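Local coordinates for uncharacterized protein (Bacteroides eggerthii DSM 20697, PDB 4ECO), which is of unknown function but, as a leucine-rich repeat protein, probably serves as a scaffold for binding other proteins, at residues R209-G214 with N222-W227; V254-C259 with K264-L269; D293-L298 with Q308-G313. All coordinates share one frame; numbering follows the deposited sequence.

Contact 1 (R209-G214 with N222-W227)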
ATOM      1  N   ARG A 209       8.910 -15.388 -19.719  1.00 43.57           N
ATOM      2  CA  ARG A 209       7.866 -14.394 -19.459  1.00 42.81           C
ATOM      3  C   ARG A 209       8.098 -13.676 -18.132  1.00 46.58           C
ATOM      4  O   ARG A 209       7.940 -12.455 -18.053  1.00 46.48           O
ATOM      5  CB  ARG A 209       6.503 -15.072 -19.438  1.00 40.75           C
ATOM      6  CG  ARG A 209       6.191 -15.838 -20.688  1.00 41.62           C
ATOM      7  CD  ARG A 209       4.804 -16.386 -20.560  1.00 47.45           C
ATOM      8  NE  ARG A 209       4.438 -17.234 -21.689  1.00 54.87           N
ATOM      9  CZ  ARG A 209       3.924 -16.783 -22.823  1.00 60.68           C
ATOM     10  NH1 ARG A 209       3.725 -15.484 -22.998  1.00 49.63           N
ATOM     11  NH2 ARG A 209       3.617 -17.626 -23.798  1.00 44.65           N
ATOM     12  N   GLN A 210       8.506 -14.434 -17.086  1.00 42.56           N
ATOM     13  CA  GLN A 210       8.762 -13.881 -15.747  1.00 40.86           C
ATOM     14  C   GLN A 210      10.162 -14.285 -15.238  1.00 45.59           C
ATOM     15  O   GLN A 210      10.516 -15.476 -15.245  1.00 44.74           O
ATOM     16  CB  GLN A 210       7.684 -14.331 -14.747  1.00 40.79           C
ATOM     17  CG  GLN A 210       6.252 -14.175 -15.269  1.00 40.88           C
ATOM     18  CD  GLN A 210       5.368 -13.382 -14.363  1.00 55.06           C
ATOM     19  OE1 GLN A 210       5.734 -13.022 -13.235  1.00 40.29           O
ATOM     20  NE2 GLN A 210       4.171 -13.084 -14.848  1.00 55.51           N
ATOM     21  N   PHE A 211      10.964 -13.280 -14.821  1.00 41.44           N
ATOM     22  CA  PHE A 211      12.291 -13.520 -14.271  1.00 40.44           C
ATOM     23  C   PHE A 211      12.403 -12.800 -12.933  1.00 42.83           C
ATOM     24  O   PHE A 211      12.456 -11.579 -12.889  1.00 43.98           O
ATOM     25  CB  PHE A 211      13.385 -13.098 -15.263  1.00 43.03           C
ATOM     26  CG  PHE A 211      14.814 -13.421 -14.887  1.00 44.57           C
ATOM     27  CD1 PHE A 211      15.104 -14.421 -13.963  1.00 46.46           C
ATOM     28  CD2 PHE A 211      15.875 -12.760 -15.494  1.00 48.31           C
ATOM     29  CE1 PHE A 211      16.428 -14.707 -13.608  1.00 47.88           C
ATOM     30  CE2 PHE A 211      17.199 -13.060 -15.148  1.00 50.82           C
ATOM     31  CZ  PHE A 211      17.466 -14.046 -14.220  1.00 47.58           C
ATOM     32  N   TYR A 212      12.411 -13.569 -11.839  1.00 38.43           N
ATOM     33  CA  TYR A 212      12.482 -13.061 -10.463  1.00 36.91           C
ATOM     34  C   TYR A 212      13.753 -13.475  -9.762  1.00 40.71           C
ATOM     35  O   TYR A 212      14.235 -14.606  -9.923  1.00 42.93           O
ATOM     36  CB  TYR A 212      11.287 -13.584  -9.641  1.00 37.41           C
ATOM     37  CG  TYR A 212      10.013 -12.765  -9.718  1.00 39.57           C
ATOM     38  CD1 TYR A 212       9.391 -12.517 -10.937  1.00 41.72           C
ATOM     39  CD2 TYR A 212       9.355 -12.355  -8.560  1.00 40.11           C
ATOM     40  CE1 TYR A 212       8.201 -11.787 -11.009  1.00 42.62           C
ATOM     41  CE2 TYR A 212       8.162 -11.634  -8.617  1.00 40.57           C
ATOM     42  CZ  TYR A 212       7.589 -11.350  -9.844  1.00 45.18           C
ATOM     43  OH  TYR A 212       6.408 -10.649  -9.906  1.00 41.53           O
HETATM   44  N   MSE A 213      14.292 -12.560  -8.977  1.00 34.45           N
HETATM   45  CA  MSE A 213      15.428 -12.832  -8.116  1.00 32.94           C
HETATM   46  C   MSE A 213      15.336 -11.917  -6.925  1.00 38.40           C
HETATM   47  O   MSE A 213      14.781 -10.809  -7.017  1.00 37.38           O
HETATM   48  CB  MSE A 213      16.799 -12.760  -8.822  1.00 34.82           C
HETATM   49  CG  MSE A 213      17.271 -11.383  -9.269  1.00 39.99           C
HETATM   50 SE   MSE A 213      18.450 -11.608 -10.846  0.75 45.85          SE
HETATM   51  CE  MSE A 213      17.058 -11.186 -12.189  1.00 41.95           C
ATOM     52  N   GLY A 214      15.820 -12.417  -5.796  1.00 35.61           N
ATOM     53  CA  GLY A 214      15.808 -11.638  -4.571  1.00 35.02           C
ATOM     54  C   GLY A 214      16.509 -12.278  -3.409  1.00 40.46           C
ATOM     55  O   GLY A 214      16.674 -13.500  -3.368  1.00 42.90           O
ATOM     56  N   ASN A 222      27.582  -9.310 -11.927  1.00 51.44           N
ATOM     57  CA  ASN A 222      27.569 -10.773 -11.991  1.00 50.19           C
ATOM     58  C   ASN A 222      26.157 -11.306 -12.262  1.00 52.33           C
ATOM     59  O   ASN A 222      25.930 -12.518 -12.184  1.00 51.41           O
ATOM     60  CB  ASN A 222      28.155 -11.367 -10.723  1.00 46.82           C
ATOM     61  CG  ASN A 222      29.662 -11.257 -10.682  1.00 62.35           C
ATOM     62  OD1 ASN A 222      30.338 -11.042 -11.704  1.00 49.48           O
ATOM     63  ND2 ASN A 222      30.224 -11.444  -9.498  1.00 56.34           N
ATOM     64  N   ILE A 223      25.232 -10.400 -12.657  1.00 48.10           N
ATOM     65  CA  ILE A 223      23.859 -10.760 -13.017  1.00 45.87           C
ATOM     66  C   ILE A 223      23.748 -10.739 -14.533  1.00 51.85           C
ATOM     67  O   ILE A 223      23.495  -9.677 -15.119  1.00 53.70           O
ATOM     68  CB  ILE A 223      22.764  -9.868 -12.352  1.00 46.32           C
ATOM     69  CG1 ILE A 223      22.927  -9.791 -10.819  1.00 44.59           C
ATOM     70  CG2 ILE A 223      21.361 -10.352 -12.747  1.00 43.76           C
ATOM     71  CD1 ILE A 223      22.066  -8.771 -10.162  1.00 45.31           C
ATOM     72  N   CYS A 224      23.990 -11.909 -15.163  1.00 46.70           N
ATOM     73  CA  CYS A 224      23.827 -12.190 -16.589  1.00 46.73           C
ATOM     74  C   CYS A 224      24.673 -11.273 -17.520  1.00 49.78           C
ATOM     75  O   CYS A 224      24.233 -10.915 -18.627  1.00 49.69           O
ATOM     76  CB  CYS A 224      22.349 -12.127 -16.963  1.00 46.84           C
ATOM     77  SG  CYS A 224      21.308 -13.241 -15.994  1.00 49.66           S
ATOM     78  N   GLU A 225      25.920 -10.994 -17.110  1.00 45.74           N
ATOM     79  CA  GLU A 225      26.878 -10.247 -17.928  1.00 46.11           C
ATOM     80  C   GLU A 225      27.852 -11.194 -18.648  1.00 50.38           C
ATOM     81  O   GLU A 225      28.219 -10.958 -19.807  1.00 50.10           O
ATOM     82  CB  GLU A 225      27.672  -9.245 -17.093  1.00 47.03           C
ATOM     83  CG  GLU A 225      26.914  -7.977 -16.755  1.00 56.63           C
ATOM     84  CD  GLU A 225      27.792  -6.814 -16.344  1.00 77.55           C
ATOM     85  OE1 GLU A 225      29.022  -6.877 -16.584  1.00 65.69           O
ATOM     86  OE2 GLU A 225      27.240  -5.822 -15.810  1.00 70.21           O
ATOM     87  N   ALA A 226      28.262 -12.266 -17.952  1.00 46.57           N
ATOM     88  CA  ALA A 226      29.274 -13.192 -18.437  1.00 47.18           C
ATOM     89  C   ALA A 226      28.876 -14.654 -18.287  1.00 51.11           C
ATOM     90  O   ALA A 226      27.909 -14.990 -17.593  1.00 48.49           O
ATOM     91  CB  ALA A 226      30.568 -12.951 -17.664  1.00 47.54           C
ATOM     92  N   TRP A 227      29.657 -15.528 -18.942  1.00 49.90           N
ATOM     93  CA  TRP A 227      29.476 -16.959 -18.802  1.00 49.61           C
ATOM     94  C   TRP A 227      29.895 -17.360 -17.403  1.00 55.29           C
ATOM     95  O   TRP A 227      30.805 -16.744 -16.835  1.00 56.44           O
ATOM     96  CB  TRP A 227      30.274 -17.726 -19.852  1.00 49.02           C
ATOM     97  CG  TRP A 227      30.002 -17.345 -21.275  1.00 50.95           C
ATOM     98  CD1 TRP A 227      30.890 -16.802 -22.162  1.00 55.36           C
ATOM     99  CD2 TRP A 227      28.782 -17.541 -21.999  1.00 50.63           C
ATOM    100  NE1 TRP A 227      30.303 -16.661 -23.398  1.00 55.55           N
ATOM    101  CE2 TRP A 227      28.998 -17.084 -23.319  1.00 55.77           C
ATOM    102  CE3 TRP A 227      27.519 -18.062 -21.661  1.00 50.86           C
ATOM    103  CZ2 TRP A 227      27.995 -17.114 -24.293  1.00 54.84           C
ATOM    104  CZ3 TRP A 227      26.535 -18.104 -22.635  1.00 52.40           C
ATOM    105  CH2 TRP A 227      26.773 -17.617 -23.928  1.00 54.11           C
TER
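Cys224 sets its sulfur at the edge of the Phe211 ring, and the selenium of Met213 packs on Ile223. Met213, present as selenomethionine, brings its SE to 3.7 Å from CG2 of Ile223. Nearby, SG of Cys224 meets the Phe211 ring at CE2, 4.2 Å away. The sulfur lies close to the plane of that ring, 81° off the normal, so this is an edge-on sulfur-aromatic contact rather than a sulfur seated on the ring face.

The two backbones stay well apart, with the CA atoms of Met213 and Ile223 10.0 Å from each other, and the side chains do the bridging. Phe211 extends its ring toward the loop with CG anti to the backbone N (chi1 -174°). The Met213 chain turns at chi3 (99°), which lays its terminal CE over one face of the Phe211 ring, toward the rim. The two strand residues therefore form a joint apolar surface against Ile223 and Cys224. No hydrogen bond crosses between 209-214 and 222-227.

The layer continues around the contact: Cys224 also touches Trp245 and Val198, Ile223 touches Phe218, and Met213 touches Val256 of the neighbouring strand. Phe211 and Met213 occupy the alternate, inward-facing positions of strand 210-214, while Tyr212 between them turns to the other side and meets Phe124 edge to face. Such a strand, with its apolar residues buried against the returning loop, is characteristic of the hydrophobic core of a leucine-rich repeat solenoid.

Contact 2 (V254-C259 with K264-L269)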
ATOM      1  N   VAL A 254       9.877  -8.678 -14.393  1.00 41.45           N
ATOM      2  CA  VAL A 254      11.231  -8.856 -13.853  1.00 40.06           C
ATOM      3  C   VAL A 254      11.297  -8.279 -12.440  1.00 42.99           C
ATOM      4  O   VAL A 254      10.795  -7.181 -12.189  1.00 42.40           O
ATOM      5  CB  VAL A 254      12.325  -8.256 -14.769  1.00 43.36           C
ATOM      6  CG1 VAL A 254      13.690  -8.361 -14.122  1.00 42.71           C
ATOM      7  CG2 VAL A 254      12.340  -8.937 -16.136  1.00 43.75           C
ATOM      8  N   GLU A 255      11.914  -9.037 -11.514  1.00 39.27           N
ATOM      9  CA  GLU A 255      12.112  -8.615 -10.126  1.00 36.77           C
ATOM     10  C   GLU A 255      13.563  -8.868  -9.687  1.00 41.99           C
ATOM     11  O   GLU A 255      14.095  -9.968  -9.883  1.00 42.91           O
ATOM     12  CB  GLU A 255      11.134  -9.325  -9.199  1.00 36.41           C
ATOM     13  CG  GLU A 255      11.451  -9.092  -7.731  1.00 45.56           C
ATOM     14  CD  GLU A 255      10.441  -9.602  -6.727  1.00 47.80           C
ATOM     15  OE1 GLU A 255       9.340  -9.018  -6.639  1.00 45.24           O
ATOM     16  OE2 GLU A 255      10.767 -10.559  -5.996  1.00 34.99           O
ATOM     17  N   VAL A 256      14.202  -7.817  -9.139  1.00 38.24           N
ATOM     18  CA  VAL A 256      15.545  -7.813  -8.531  1.00 38.07           C
ATOM     19  C   VAL A 256      15.339  -7.163  -7.163  1.00 42.22           C
ATOM     20  O   VAL A 256      15.432  -5.946  -7.022  1.00 41.55           O
ATOM     21  CB  VAL A 256      16.631  -7.128  -9.391  1.00 42.01           C
ATOM     22  CG1 VAL A 256      18.016  -7.508  -8.885  1.00 41.93           C
ATOM     23  CG2 VAL A 256      16.487  -7.485 -10.868  1.00 42.22           C
ATOM     24  N   TYR A 257      14.935  -7.968  -6.186  1.00 39.54           N
ATOM     25  CA  TYR A 257      14.485  -7.484  -4.884  1.00 38.74           C
ATOM     26  C   TYR A 257      15.428  -7.830  -3.762  1.00 43.16           C
ATOM     27  O   TYR A 257      15.866  -8.970  -3.645  1.00 43.73           O
ATOM     28  CB  TYR A 257      13.100  -8.112  -4.599  1.00 38.36           C
ATOM     29  CG  TYR A 257      12.530  -7.886  -3.218  1.00 38.53           C
ATOM     30  CD1 TYR A 257      11.727  -6.785  -2.946  1.00 40.01           C
ATOM     31  CD2 TYR A 257      12.684  -8.843  -2.215  1.00 38.34           C
ATOM     32  CE1 TYR A 257      11.142  -6.608  -1.693  1.00 40.72           C
ATOM     33  CE2 TYR A 257      12.129  -8.661  -0.948  1.00 38.04           C
ATOM     34  CZ  TYR A 257      11.342  -7.551  -0.697  1.00 43.32           C
ATOM     35  OH  TYR A 257      10.761  -7.378   0.541  1.00 41.82           O
ATOM     36  N   ASN A 258      15.650  -6.855  -2.875  1.00 37.94           N
ATOM     37  CA  ASN A 258      16.447  -6.973  -1.661  1.00 37.01           C
ATOM     38  C   ASN A 258      17.776  -7.706  -1.920  1.00 43.90           C
ATOM     39  O   ASN A 258      17.998  -8.800  -1.389  1.00 44.04           O
ATOM     40  CB  ASN A 258      15.623  -7.685  -0.578  1.00 31.08           C
ATOM     41  CG  ASN A 258      16.198  -7.671   0.799  1.00 53.58           C
ATOM     42  OD1 ASN A 258      17.011  -6.821   1.157  1.00 56.74           O
ATOM     43  ND2 ASN A 258      15.798  -8.631   1.601  1.00 50.00           N
ATOM     44  N   CYS A 259      18.640  -7.120  -2.770  1.00 40.46           N
ATOM     45  CA  CYS A 259      19.970  -7.675  -3.018  1.00 39.89           C
ATOM     46  C   CYS A 259      20.965  -6.646  -2.456  1.00 45.12           C
ATOM     47  O   CYS A 259      21.251  -5.618  -3.091  1.00 45.44           O
ATOM     48  CB  CYS A 259      20.174  -7.997  -4.493  1.00 39.88           C
ATOM     49  SG  CYS A 259      19.044  -9.265  -5.140  1.00 42.57           S
ATOM     50  N   LYS A 264      24.336  -0.684  -8.014  1.00 43.98           N
ATOM     51  CA  LYS A 264      23.630  -0.206  -9.209  1.00 43.49           C
ATOM     52  C   LYS A 264      22.692  -1.293  -9.666  1.00 46.83           C
ATOM     53  O   LYS A 264      22.835  -2.436  -9.240  1.00 45.96           O
ATOM     54  CB  LYS A 264      24.615   0.202 -10.338  1.00 46.72           C
ATOM     55  CG  LYS A 264      25.281  -0.972 -11.061  1.00 48.51           C
ATOM     56  CD  LYS A 264      26.139  -0.550 -12.227  1.00 47.83           C
ATOM     57  CE  LYS A 264      26.328  -1.707 -13.162  1.00 52.23           C
ATOM     58  NZ  LYS A 264      27.448  -1.468 -14.103  1.00 72.93           N
ATOM     59  N   LEU A 265      21.730  -0.962 -10.527  1.00 45.44           N
ATOM     60  CA  LEU A 265      20.812  -1.979 -11.069  1.00 43.95           C
ATOM     61  C   LEU A 265      21.519  -2.753 -12.158  1.00 48.55           C
ATOM     62  O   LEU A 265      22.312  -2.138 -12.887  1.00 49.17           O
ATOM     63  CB  LEU A 265      19.499  -1.367 -11.612  1.00 43.16           C
ATOM     64  CG  LEU A 265      18.578  -0.686 -10.604  1.00 46.23           C
ATOM     65  CD1 LEU A 265      17.369  -0.107 -11.296  1.00 46.62           C
ATOM     66  CD2 LEU A 265      18.120  -1.653  -9.522  1.00 46.35           C
ATOM     67  N   PRO A 266      21.268  -4.089 -12.296  1.00 44.48           N
ATOM     68  CA  PRO A 266      21.910  -4.848 -13.392  1.00 43.99           C
ATOM     69  C   PRO A 266      21.532  -4.220 -14.739  1.00 46.39           C
ATOM     70  O   PRO A 266      20.415  -3.733 -14.934  1.00 44.99           O
ATOM     71  CB  PRO A 266      21.395  -6.285 -13.213  1.00 44.77           C
ATOM     72  CG  PRO A 266      20.258  -6.199 -12.330  1.00 48.36           C
ATOM     73  CD  PRO A 266      20.356  -4.942 -11.510  1.00 44.48           C
ATOM     74  N   THR A 267      22.498  -4.156 -15.630  1.00 44.51           N
ATOM     75  CA  THR A 267      22.398  -3.456 -16.913  1.00 46.04           C
ATOM     76  C   THR A 267      21.518  -4.157 -17.964  1.00 53.03           C
ATOM     77  O   THR A 267      21.179  -3.531 -18.984  1.00 54.97           O
ATOM     78  CB  THR A 267      23.801  -3.266 -17.486  1.00 42.68           C
ATOM     79  OG1 THR A 267      24.392  -4.553 -17.669  1.00 47.28           O
ATOM     80  CG2 THR A 267      24.682  -2.403 -16.581  1.00 33.20           C
ATOM     81  N   PHE A 268      21.140  -5.419 -17.725  1.00 49.18           N
ATOM     82  CA  PHE A 268      20.350  -6.176 -18.696  1.00 49.50           C
ATOM     83  C   PHE A 268      18.919  -5.641 -18.775  1.00 53.17           C
ATOM     84  O   PHE A 268      18.251  -5.848 -19.795  1.00 53.38           O
ATOM     85  CB  PHE A 268      20.358  -7.681 -18.361  1.00 50.40           C
ATOM     86  CG  PHE A 268      19.387  -8.140 -17.305  1.00 50.25           C
ATOM     87  CD1 PHE A 268      19.750  -8.152 -15.966  1.00 53.26           C
ATOM     88  CD2 PHE A 268      18.114  -8.585 -17.652  1.00 52.05           C
ATOM     89  CE1 PHE A 268      18.851  -8.583 -14.987  1.00 53.52           C
ATOM     90  CE2 PHE A 268      17.205  -8.998 -16.677  1.00 54.28           C
ATOM     91  CZ  PHE A 268      17.581  -9.001 -15.351  1.00 52.56           C
ATOM     92  N   LEU A 269      18.445  -4.986 -17.683  1.00 47.33           N
ATOM     93  CA  LEU A 269      17.080  -4.470 -17.578  1.00 45.32           C
ATOM     94  C   LEU A 269      16.797  -3.469 -18.684  1.00 52.09           C
ATOM     95  O   LEU A 269      15.817  -3.672 -19.395  1.00 53.93           O
ATOM     96  CB  LEU A 269      16.822  -3.843 -16.206  1.00 43.27           C
ATOM     97  CG  LEU A 269      16.953  -4.770 -14.991  1.00 44.22           C
ATOM     98  CD1 LEU A 269      17.074  -3.973 -13.716  1.00 42.83           C
ATOM     99  CD2 LEU A 269      15.814  -5.734 -14.897  1.00 40.97           C
TER
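Val254, at the start of the segment, meets two residues of the returning loop through a single methyl. Its CG1 lies 3.5 Å from CD2 of Leu269 and 4.1 Å from CZ of Phe268, approaching the phenyl ring obliquely. A chi1 of 175° swings that branch away from the backbone N and out to the loop. Leu269 CG lies over one face of the Phe268 ring, offset toward the rim; Trp245 meets the same phenyl group with the planes at about 35°.

Glu255 points to the other side of the strand, where OE1 is hydrogen-bonded to ND1 of His115. This alternation is that of a leucine-rich repeat, in which apolar residues two apart on a parallel strand fill the interior of the coil and the residue between them faces the strand-lined surface.

Val256 is the second inward residue. Its CG2 packs on the Pro266 ring at CG, 4.2 Å away, and lies more loosely, 4.4 Å, from CD2 of Leu269, the methyl that Val254 meets closely. Pro266 opens a type I beta turn that ends at Leu269, and this turn presents the proline and leucine to the strand together. After the strand, Val256 O and Cys259 N are both hydrogen-bonded by the side-chain amide of Asn283.

Contact 3 (D293-L298 with Q308-G313)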
ATOM      1  N   ASP A 293      19.627   7.549 -11.644  1.00 50.36           N
ATOM      2  CA  ASP A 293      20.310   7.400 -12.926  1.00 51.33           C
ATOM      3  C   ASP A 293      19.902   6.091 -13.644  1.00 54.77           C
ATOM      4  O   ASP A 293      19.650   6.136 -14.849  1.00 56.26           O
ATOM      5  CB  ASP A 293      21.831   7.467 -12.720  1.00 53.77           C
ATOM      6  CG  ASP A 293      22.342   8.874 -12.416  1.00 69.11           C
ATOM      7  OD1 ASP A 293      21.649   9.862 -12.789  1.00 71.40           O
ATOM      8  OD2 ASP A 293      23.461   8.994 -11.853  1.00 75.78           O
ATOM      9  N   ASP A 294      19.784   4.964 -12.911  1.00 49.47           N
ATOM     10  CA  ASP A 294      19.357   3.678 -13.485  1.00 48.78           C
ATOM     11  C   ASP A 294      17.892   3.767 -13.945  1.00 53.24           C
ATOM     12  O   ASP A 294      17.578   3.297 -15.050  1.00 53.63           O
ATOM     13  CB  ASP A 294      19.551   2.509 -12.499  1.00 48.27           C
ATOM     14  CG  ASP A 294      20.995   2.149 -12.179  1.00 53.80           C
ATOM     15  OD1 ASP A 294      21.833   2.105 -13.133  1.00 58.90           O
ATOM     16  OD2 ASP A 294      21.274   1.814 -11.005  1.00 46.79           O
ATOM     17  N   TRP A 295      17.009   4.401 -13.116  1.00 47.82           N
ATOM     18  CA  TRP A 295      15.598   4.639 -13.462  1.00 46.59           C
ATOM     19  C   TRP A 295      15.539   5.515 -14.726  1.00 50.84           C
ATOM     20  O   TRP A 295      14.834   5.136 -15.677  1.00 51.62           O
ATOM     21  CB  TRP A 295      14.830   5.281 -12.287  1.00 43.72           C
ATOM     22  CG  TRP A 295      13.347   5.520 -12.485  1.00 44.31           C
ATOM     23  CD1 TRP A 295      12.615   5.318 -13.618  1.00 47.52           C
ATOM     24  CD2 TRP A 295      12.428   6.068 -11.510  1.00 43.54           C
ATOM     25  NE1 TRP A 295      11.298   5.686 -13.411  1.00 46.38           N
ATOM     26  CE2 TRP A 295      11.158   6.156 -12.131  1.00 46.90           C
ATOM     27  CE3 TRP A 295      12.558   6.498 -10.172  1.00 43.78           C
ATOM     28  CZ2 TRP A 295      10.027   6.657 -11.462  1.00 45.24           C
ATOM     29  CZ3 TRP A 295      11.435   6.968  -9.506  1.00 44.33           C
ATOM     30  CH2 TRP A 295      10.188   7.047 -10.149  1.00 44.97           C
ATOM     31  N   GLN A 296      16.348   6.619 -14.773  1.00 45.40           N
ATOM     32  CA  GLN A 296      16.382   7.536 -15.912  1.00 46.46           C
ATOM     33  C   GLN A 296      16.734   6.793 -17.174  1.00 52.66           C
ATOM     34  O   GLN A 296      16.063   6.967 -18.197  1.00 52.75           O
ATOM     35  CB  GLN A 296      17.358   8.703 -15.684  1.00 48.40           C
ATOM     36  CG  GLN A 296      17.116   9.864 -16.653  1.00 56.50           C
ATOM     37  CD  GLN A 296      17.682  11.192 -16.201  1.00 71.22           C
ATOM     38  OE1 GLN A 296      17.281  11.799 -15.186  1.00 69.63           O
ATOM     39  NE2 GLN A 296      18.552  11.719 -17.022  1.00 48.13           N
ATOM     40  N   ALA A 297      17.769   5.933 -17.079  1.00 50.68           N
ATOM     41  CA  ALA A 297      18.288   5.107 -18.166  1.00 50.83           C
ATOM     42  C   ALA A 297      17.190   4.195 -18.723  1.00 56.92           C
ATOM     43  O   ALA A 297      17.078   4.058 -19.945  1.00 57.25           O
ATOM     44  CB  ALA A 297      19.462   4.286 -17.671  1.00 50.54           C
ATOM     45  N   LEU A 298      16.351   3.615 -17.822  1.00 53.17           N
ATOM     46  CA  LEU A 298      15.229   2.761 -18.196  1.00 52.34           C
ATOM     47  C   LEU A 298      14.192   3.561 -19.005  1.00 56.68           C
ATOM     48  O   LEU A 298      13.801   3.105 -20.084  1.00 56.36           O
ATOM     49  CB  LEU A 298      14.588   2.112 -16.964  1.00 50.56           C
ATOM     50  CG  LEU A 298      15.335   0.917 -16.375  1.00 53.16           C
ATOM     51  CD1 LEU A 298      14.868   0.617 -14.977  1.00 50.57           C
ATOM     52  CD2 LEU A 298      15.200  -0.297 -17.251  1.00 56.67           C
ATOM     53  N   GLN A 308       4.881  -0.584 -17.154  1.00 44.64           N
ATOM     54  CA  GLN A 308       3.531  -0.297 -16.664  1.00 43.62           C
ATOM     55  C   GLN A 308       3.464  -0.240 -15.138  1.00 45.33           C
ATOM     56  O   GLN A 308       2.594   0.453 -14.607  1.00 44.43           O
ATOM     57  CB  GLN A 308       2.543  -1.371 -17.179  1.00 44.96           C
ATOM     58  CG  GLN A 308       2.285  -1.286 -18.683  1.00 44.41           C
ATOM     59  CD  GLN A 308       1.405  -2.372 -19.262  1.00 52.61           C
ATOM     60  OE1 GLN A 308       1.279  -3.475 -18.738  1.00 43.36           O
ATOM     61  NE2 GLN A 308       0.853  -2.113 -20.440  1.00 54.81           N
ATOM     62  N   ILE A 309       4.339  -1.012 -14.436  1.00 40.59           N
ATOM     63  CA  ILE A 309       4.367  -1.111 -12.965  1.00 37.10           C
ATOM     64  C   ILE A 309       5.792  -0.947 -12.466  1.00 40.85           C
ATOM     65  O   ILE A 309       6.681  -1.632 -12.945  1.00 41.24           O
ATOM     66  CB  ILE A 309       3.756  -2.461 -12.462  1.00 37.22           C
ATOM     67  CG1 ILE A 309       2.388  -2.761 -13.129  1.00 36.80           C
ATOM     68  CG2 ILE A 309       3.666  -2.504 -10.926  1.00 32.91           C
ATOM     69  CD1 ILE A 309       1.979  -4.204 -13.122  1.00 41.83           C
ATOM     70  N   ILE A 310       5.991  -0.067 -11.483  1.00 38.96           N
ATOM     71  CA  ILE A 310       7.282   0.164 -10.836  1.00 39.17           C
ATOM     72  C   ILE A 310       7.130  -0.006  -9.314  1.00 42.33           C
ATOM     73  O   ILE A 310       6.372   0.729  -8.675  1.00 43.87           O
ATOM     74  CB  ILE A 310       7.898   1.563 -11.183  1.00 43.11           C
ATOM     75  CG1 ILE A 310       8.123   1.742 -12.706  1.00 44.48           C
ATOM     76  CG2 ILE A 310       9.203   1.776 -10.409  1.00 42.71           C
ATOM     77  CD1 ILE A 310       8.646   3.099 -13.173  1.00 46.72           C
ATOM     78  N   TYR A 311       7.840  -0.979  -8.747  1.00 36.37           N
ATOM     79  CA  TYR A 311       7.928  -1.161  -7.301  1.00 35.32           C
ATOM     80  C   TYR A 311       9.335  -0.701  -6.934  1.00 39.25           C
ATOM     81  O   TYR A 311      10.300  -1.393  -7.288  1.00 38.47           O
ATOM     82  CB  TYR A 311       7.622  -2.614  -6.848  1.00 35.98           C
ATOM     83  CG  TYR A 311       6.221  -3.117  -7.120  1.00 37.58           C
ATOM     84  CD1 TYR A 311       5.124  -2.588  -6.443  1.00 40.29           C
ATOM     85  CD2 TYR A 311       5.995  -4.173  -8.000  1.00 37.43           C
ATOM     86  CE1 TYR A 311       3.831  -3.058  -6.678  1.00 41.02           C
ATOM     87  CE2 TYR A 311       4.715  -4.677  -8.212  1.00 38.40           C
ATOM     88  CZ  TYR A 311       3.634  -4.117  -7.548  1.00 46.58           C
ATOM     89  OH  TYR A 311       2.367  -4.619  -7.741  1.00 48.52           O
ATOM     90  N   ILE A 312       9.477   0.510  -6.348  1.00 35.61           N
ATOM     91  CA  ILE A 312      10.822   1.016  -6.073  1.00 36.55           C
ATOM     92  C   ILE A 312      10.918   1.516  -4.592  1.00 42.86           C
ATOM     93  O   ILE A 312      11.830   2.287  -4.242  1.00 42.68           O
ATOM     94  CB  ILE A 312      11.248   2.090  -7.135  1.00 39.96           C
ATOM     95  CG1 ILE A 312      12.760   2.392  -7.087  1.00 40.21           C
ATOM     96  CG2 ILE A 312      10.369   3.352  -7.129  1.00 41.39           C
ATOM     97  CD1 ILE A 312      13.403   2.724  -8.409  1.00 46.09           C
ATOM     98  N   GLY A 313      10.033   0.994  -3.734  1.00 39.56           N
ATOM     99  CA  GLY A 313      10.041   1.306  -2.307  1.00 39.08           C
ATOM    100  C   GLY A 313      11.251   0.742  -1.576  1.00 43.00           C
ATOM    101  O   GLY A 313      11.980  -0.092  -2.129  1.00 43.15           O
TER
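Trp295 makes the whole contact between 293-298 and 308-313 by apolar packing of its indole on Ile310 and Ile312. The extended chi1 of -177° sends the indole out from the helix and across to the strand while the backbones remain apart; the CA atoms of Trp295 and Ile312 are 9.5 Å from each other. At the five-membered end of the indole, Trp295 NE1 lies 3.7 Å from CD1 of Ile310. Ile310 CD1 is also 4.1 Å from Trp295 CE2, one of the two atoms shared by the rings. Trp295 CE3, on the six-membered ring, lies 4.3 Å from Ile312 CD1. Both methyls come in obliquely to the ring plane, and the indole spans Ile310 on the strand and Ile312 just past its end. Leu298, one helical turn after Trp295, points the same way and packs on Ile278 of the adjacent strand.

Neighbouring side chains extend this layer: Phe320 meets Trp295 with the ring planes at about 55°, while Leu335 and Met329 also touch the indole.

Hydrogen bonds run within the elements and to their neighbours, none between the two segments. The helix is held by Ala297 N to Asp293 O at 2.9 Å and by Leu298 N to Asp294 O. Ile312 O is hydrogen-bonded by both Asn315 and Asn340, side-chain amides from the loops following this strand and 334-336, consistent with the asparagine ladder of leucine-rich repeat proteins. A helix packed on the inner face of parallel strands is the layout of leucine-rich repeat solenoids whose convex side carries helices.

The three contacts follow one another along the chain. Their strands, 210-214, 253-257 and 309-311, belong to one run of parallel strands; the first two are neighbours and strand 277-279 separates the last pair. Centres of contacts 1 and 2 lie about 8 Å apart, of 2 and 3 about 10 Å, of 1 and 3 about 17 Å. Backbone pairing joins contacts 1 and 2, as Met213 N to Glu255 O at 2.8 Å. Asp294 OD2 probably accepts a hydrogen bond from Leu265 N at 2.9 Å, tying contact 3 to contact 2. Contact 2 touches both others, while 1 and 3 stay about 6 Å apart at their nearest atoms, consistent with layers of one solenoid core.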